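PDB 1PFF: methionine gamma-lyase from Trichomonas vaginalis, which belongs to the Cys/Met metabolism family of PLP-dependent enzymes and assembles from four protein chains. Local coordinates for residues 256-268 and 318-330. Residues are numbered along the deposited sequence; the frame is centred on the assembly and turned at random.
Sequences EKAKKVLDNCHVV and DIIDDLKQALDLV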
loop_
_atom_site.group_PDB
_atom_site.type_symbol
_atom_site.label_atom_id
_atom_site.label_comp_id
_atom_site.label_asym_id
_atom_site.label_seq_id
_atom_site.Cartn_x
_atom_site.Cartn_y
_atom_site.Cartn_z
ATOM N N GLU A 256 22.757 -32.559 -17.893
ATOM C CA GLU A 256 23.991 -31.782 -17.893
ATOM C C GLU A 256 23.988 -30.724 -19.001
ATOM O O GLU A 256 24.469 -29.609 -18.798
ATOM C CB GLU A 256 25.197 -32.714 -17.993
ATOM C CG GLU A 256 25.516 -33.429 -16.676
ATOM C CD GLU A 256 24.554 -34.571 -16.354
ATOM O OE1 GLU A 256 23.884 -35.089 -17.279
ATOM O OE2 GLU A 256 24.477 -34.954 -15.167
ATOM N N LYS A 257 23.432 -31.076 -20.155
ATOM C CA LYS A 257 23.267 -30.124 -21.264
ATOM C C LYS A 257 22.286 -29.002 -20.912
ATOM O O LYS A 257 22.519 -27.840 -21.244
ATOM C CB LYS A 257 22.826 -30.854 -22.540
ATOM C CG LYS A 257 23.945 -31.672 -23.186
ATOM C CD LYS A 257 23.683 -31.910 -24.674
ATOM C CE LYS A 257 24.629 -32.947 -25.267
ATOM N NZ LYS A 257 26.062 -32.553 -25.138
ATOM N N ALA A 258 21.196 -29.357 -20.228
ATOM C CA ALA A 258 20.242 -28.366 -19.732
ATOM C C ALA A 258 20.908 -27.363 -18.785
ATOM O O ALA A 258 20.717 -26.164 -18.930
ATOM C CB ALA A 258 19.048 -29.045 -19.065
ATOM N N LYS A 259 21.708 -27.860 -17.843
ATOM C CA LYS A 259 22.420 -26.997 -16.894
ATOM C C LYS A 259 23.346 -26.007 -17.598
ATOM O O LYS A 259 23.412 -24.836 -17.217
ATOM C CB LYS A 259 23.225 -27.838 -15.896
ATOM C CG LYS A 259 22.429 -28.313 -14.677
ATOM C CD LYS A 259 22.607 -27.371 -13.479
ATOM C CE LYS A 259 21.392 -27.422 -12.548
ATOM N NZ LYS A 259 20.748 -26.084 -12.362
ATOM N N LYS A 260 24.061 -26.479 -18.620
ATOM C CA LYS A 260 24.966 -25.621 -19.393
ATOM C C LYS A 260 24.197 -24.535 -20.140
ATOM O O LYS A 260 24.615 -23.380 -20.152
ATOM C CB LYS A 260 25.809 -26.439 -20.378
ATOM C CG LYS A 260 26.999 -25.672 -20.974
ATOM C CD LYS A 260 27.872 -26.567 -21.850
ATOM C CE LYS A 260 28.883 -25.733 -22.647
ATOM N NZ LYS A 260 30.050 -26.558 -23.109
ATOM N N VAL A 261 23.084 -24.921 -20.772
ATOM C CA VAL A 261 22.209 -23.960 -21.447
ATOM C C VAL A 261 21.724 -22.893 -20.459
ATOM O O VAL A 261 21.894 -21.695 -20.703
ATOM C CB VAL A 261 21.014 -24.652 -22.167
ATOM C CG1 VAL A 261 19.941 -23.626 -22.609
ATOM C CG2 VAL A 261 21.508 -25.445 -23.362
ATOM N N LEU A 262 21.153 -23.333 -19.338
ATOM C CA LEU A 262 20.589 -22.409 -18.353
ATOM C C LEU A 262 21.646 -21.496 -17.734
ATOM O O LEU A 262 21.347 -20.355 -17.377
ATOM C CB LEU A 262 19.812 -23.148 -17.253
ATOM C CG LEU A 262 18.465 -23.820 -17.586
ATOM C CD1 LEU A 262 17.476 -23.690 -16.427
ATOM C CD2 LEU A 262 17.846 -23.312 -18.875
ATOM N N ASP A 263 22.878 -21.998 -17.620
ATOM C CA ASP A 263 23.997 -21.178 -17.145
ATOM C C ASP A 263 24.317 -20.028 -18.111
ATOM O O ASP A 263 24.985 -19.060 -17.735
ATOM C CB ASP A 263 25.245 -22.041 -16.888
ATOM C CG ASP A 263 25.180 -22.805 -15.557
ATOM O OD1 ASP A 263 24.472 -22.369 -14.626
ATOM O OD2 ASP A 263 25.810 -23.859 -15.337
ATOM N N ASN A 264 23.831 -20.138 -19.348
ATOM C CA ASN A 264 24.101 -19.148 -20.387
ATOM C C ASN A 264 22.902 -18.315 -20.852
ATOM O O ASN A 264 22.969 -17.647 -21.886
ATOM C CB ASN A 264 24.785 -19.814 -21.572
ATOM C CG ASN A 264 26.247 -20.047 -21.317
ATOM O OD1 ASN A 264 27.068 -19.153 -21.519
ATOM N ND2 ASN A 264 26.583 -21.236 -20.831
ATOM N N CYS A 265 21.817 -18.359 -20.085
ATOM C CA CYS A 265 20.689 -17.467 -20.310
ATOM C C CYS A 265 20.911 -16.177 -19.529
ATOM O O CYS A 265 21.223 -16.200 -18.337
ATOM C CB CYS A 265 19.380 -18.139 -19.910
ATOM S SG CYS A 265 18.975 -19.570 -20.938
ATOM N N HIS A 266 20.753 -15.055 -20.217
ATOM C CA HIS A 266 21.019 -13.748 -19.640
ATOM C C HIS A 266 19.729 -12.923 -19.592
ATOM O O HIS A 266 19.244 -12.594 -18.504
ATOM C CB HIS A 266 22.142 -13.043 -20.419
ATOM C CG HIS A 266 23.390 -13.869 -20.561
ATOM N ND1 HIS A 266 24.474 -13.740 -19.717
ATOM C CD2 HIS A 266 23.723 -14.839 -21.446
ATOM C CE1 HIS A 266 25.419 -14.591 -20.074
ATOM N NE2 HIS A 266 24.989 -15.272 -21.121
ATOM N N VAL A 267 19.166 -12.629 -20.765
ATOM C CA VAL A 267 17.918 -11.865 -20.890
ATOM C C VAL A 267 16.745 -12.675 -20.336
ATOM O O VAL A 267 15.874 -12.149 -19.631
ATOM C CB VAL A 267 17.666 -11.465 -22.365
ATOM C CG1 VAL A 267 16.266 -10.891 -22.563
ATOM C CG2 VAL A 267 18.720 -10.480 -22.826
ATOM N N VAL A 268 16.734 -13.961 -20.664
ATOM C CA VAL A 268 15.830 -14.914 -20.034
ATOM C C VAL A 268 16.442 -15.323 -18.677
ATOM O O VAL A 268 17.547 -15.861 -18.627
ATOM C CB VAL A 268 15.626 -16.141 -20.949
ATOM C CG1 VAL A 268 14.632 -17.105 -20.347
ATOM C CG2 VAL A 268 15.172 -15.701 -22.341
ATOM N N ASP A 318 15.683 -10.242 -29.129
ATOM C CA ASP A 318 16.544 -10.319 -27.945
ATOM C C ASP A 318 16.411 -11.655 -27.226
ATOM O O ASP A 318 17.402 -12.211 -26.743
ATOM C CB ASP A 318 16.205 -9.216 -26.953
ATOM C CG ASP A 318 16.534 -7.838 -27.467
ATOM O OD1 ASP A 318 17.393 -7.705 -28.371
ATOM O OD2 ASP A 318 15.973 -6.827 -27.001
ATOM N N ILE A 319 15.182 -12.159 -27.149
ATOM C CA ILE A 319 14.928 -13.448 -26.522
ATOM C C ILE A 319 15.591 -14.538 -27.352
ATOM O O ILE A 319 16.310 -15.370 -26.809
ATOM C CB ILE A 319 13.405 -13.714 -26.377
ATOM C CG1 ILE A 319 12.730 -12.604 -25.551
ATOM C CG2 ILE A 319 13.155 -15.096 -25.770
ATOM C CD1 ILE A 319 11.188 -12.715 -25.501
ATOM N N ILE A 320 15.358 -14.514 -28.666
ATOM C CA ILE A 320 15.943 -15.509 -29.565
ATOM C C ILE A 320 17.477 -15.446 -29.524
ATOM O O ILE A 320 18.138 -16.480 -29.436
ATOM C CB ILE A 320 15.371 -15.377 -31.014
ATOM C CG1 ILE A 320 13.890 -15.809 -31.034
ATOM C CG2 ILE A 320 16.156 -16.244 -32.002
ATOM C CD1 ILE A 320 13.133 -15.443 -32.324
ATOM N N ASP A 321 18.030 -14.236 -29.551
ATOM C CA ASP A 321 19.488 -14.050 -29.484
ATOM C C ASP A 321 20.102 -14.734 -28.259
ATOM O O ASP A 321 21.115 -15.424 -28.371
ATOM C CB ASP A 321 19.851 -12.553 -29.502
ATOM C CG ASP A 321 19.659 -11.921 -30.869
ATOM O OD1 ASP A 321 19.427 -12.668 -31.846
ATOM O OD2 ASP A 321 19.711 -10.682 -31.071
ATOM N N ASP A 322 19.471 -14.546 -27.104
ATOM C CA ASP A 322 19.914 -15.118 -25.830
ATOM C C ASP A 322 19.938 -16.645 -25.874
ATOM O O ASP A 322 20.936 -17.278 -25.509
ATOM C CB ASP A 322 18.979 -14.639 -24.715
ATOM C CG ASP A 322 19.497 -14.939 -23.316
ATOM O OD1 ASP A 322 20.709 -15.147 -23.134
ATOM O OD2 ASP A 322 18.744 -14.971 -22.320
ATOM N N LEU A 323 18.832 -17.231 -26.330
ATOM C CA LEU A 323 18.700 -18.680 -26.355
ATOM C C LEU A 323 19.639 -19.319 -27.374
ATOM O O LEU A 323 20.213 -20.374 -27.109
ATOM C CB LEU A 323 17.249 -19.082 -26.631
ATOM C CG LEU A 323 16.234 -18.747 -25.533
ATOM C CD1 LEU A 323 14.823 -18.928 -26.064
ATOM C CD2 LEU A 323 16.441 -19.594 -24.272
ATOM N N LYS A 324 19.794 -18.671 -28.526
ATOM C CA LYS A 324 20.654 -19.173 -29.593
ATOM C C LYS A 324 22.102 -19.308 -29.122
ATOM O O LYS A 324 22.739 -20.330 -29.362
ATOM C CB LYS A 324 20.575 -18.264 -30.824
ATOM C CG LYS A 324 21.206 -18.856 -32.073
ATOM C CD LYS A 324 21.515 -17.784 -33.104
ATOM C CE LYS A 324 21.843 -18.391 -34.463
ATOM N NZ LYS A 324 21.723 -19.886 -34.488
ATOM N N GLN A 325 22.599 -18.275 -28.444
ATOM C CA GLN A 325 23.943 -18.278 -27.878
ATOM C C GLN A 325 24.128 -19.418 -26.866
ATOM O O GLN A 325 25.147 -20.125 -26.893
ATOM C CB GLN A 325 24.244 -16.913 -27.244
ATOM C CG GLN A 325 25.619 -16.804 -26.588
ATOM C CD GLN A 325 25.635 -17.324 -25.148
ATOM O OE1 GLN A 325 24.663 -17.159 -24.409
ATOM N NE2 GLN A 325 26.734 -17.947 -24.757
ATOM N N ALA A 326 23.139 -19.595 -25.992
ATOM C CA ALA A 326 23.167 -20.641 -24.967
ATOM C C ALA A 326 23.118 -22.051 -25.565
ATOM O O ALA A 326 23.921 -22.922 -25.209
ATOM C CB ALA A 326 22.019 -20.437 -23.979
ATOM N N LEU A 327 22.170 -22.262 -26.475
ATOM C CA LEU A 327 21.973 -23.560 -27.109
ATOM C C LEU A 327 23.132 -23.966 -28.017
ATOM O O LEU A 327 23.484 -25.142 -28.059
ATOM C CB LEU A 327 20.646 -23.587 -27.874
ATOM C CG LEU A 327 19.413 -23.505 -26.968
ATOM C CD1 LEU A 327 18.226 -22.950 -27.731
ATOM C CD2 LEU A 327 19.082 -24.857 -26.322
ATOM N N ASP A 328 23.728 -23.001 -28.724
ATOM C CA ASP A 328 24.880 -23.281 -29.600
ATOM C C ASP A 328 26.059 -23.905 -28.847
ATOM O O ASP A 328 26.838 -24.646 -29.430
ATOM C CB ASP A 328 25.363 -22.019 -30.329
ATOM C CG ASP A 328 24.476 -21.628 -31.509
ATOM O OD1 ASP A 328 23.599 -22.417 -31.921
ATOM O OD2 ASP A 328 24.594 -20.535 -32.096
ATOM N N LEU A 329 26.182 -23.603 -27.557
ATOM C CA LEU A 329 27.282 -24.116 -26.737
ATOM C C LEU A 329 27.162 -25.605 -26.437
ATOM O O LEU A 329 28.140 -26.259 -26.074
ATOM C CB LEU A 329 27.371 -23.346 -25.423
ATOM C CG LEU A 329 27.848 -21.893 -25.472
ATOM C CD1 LEU A 329 27.773 -21.303 -24.082
ATOM C CD2 LEU A 329 29.259 -21.753 -26.038
ATOM N N VAL A 330 25.956 -26.133 -26.590
ATOM C CA VAL A 330 25.664 -27.512 -26.229
ATOM C C VAL A 330 25.613 -28.395 -27.489
ATOM O O VAL A 330 25.327 -29.597 -27.432
ATOM C CB VAL A 330 24.406 -27.545 -25.301
ATOM C CG1 VAL A 330 23.230 -28.314 -25.886
ATOM C CG2 VAL A 330 24.792 -28.011 -23.905
HETATM O O HOH W 1 31.010 -25.372 -25.373
#
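V330 lays its branched end over the flank of helix 255-263, with CG2 3.7 Å from K257 CB and V330 CB against V261 CG2. The contact joins that helix, and the chain leaving it, to the C-terminal helix 316-328 in the smaller C-terminal domain of a fold-type I PLP-dependent enzyme, where I281 and L309 of the five-stranded sheet lie beneath V268 and L323. V261 spreads both methyls over the second helix: CG2 reaches L327 CD2 at 3.9 Å, while CG1, anti to its own backbone N (chi1 168°), lies 4.0 Å from A326 CB. The small A326 methyl also meets N264 CB, and here the two backbones approach to 4.9 Å between the CA atoms of N264 and A326. N264, just past helix 255-263, is tied back to it by a nearly straight bond from ND2 to K260 O (3.0 Å), with K260 O in the plane of the N264 amide, and L329 CD1 presses against its amide carbon. At the solvent side, a water bridges K260 NZ and L329 O. Beyond N264 the chain wraps around the buried carboxylate of D322, whose CG points anti to its backbone N (chi1 -168°), into the turn. H266 N donates to both oxygens through their syn lone pairs, and the edge of the H266 ring lies near OD1. OD2 also takes V268 N at 2.8 Å, met nearly end-on to the CG-OD2 bond with an N-H...O angle of 167°.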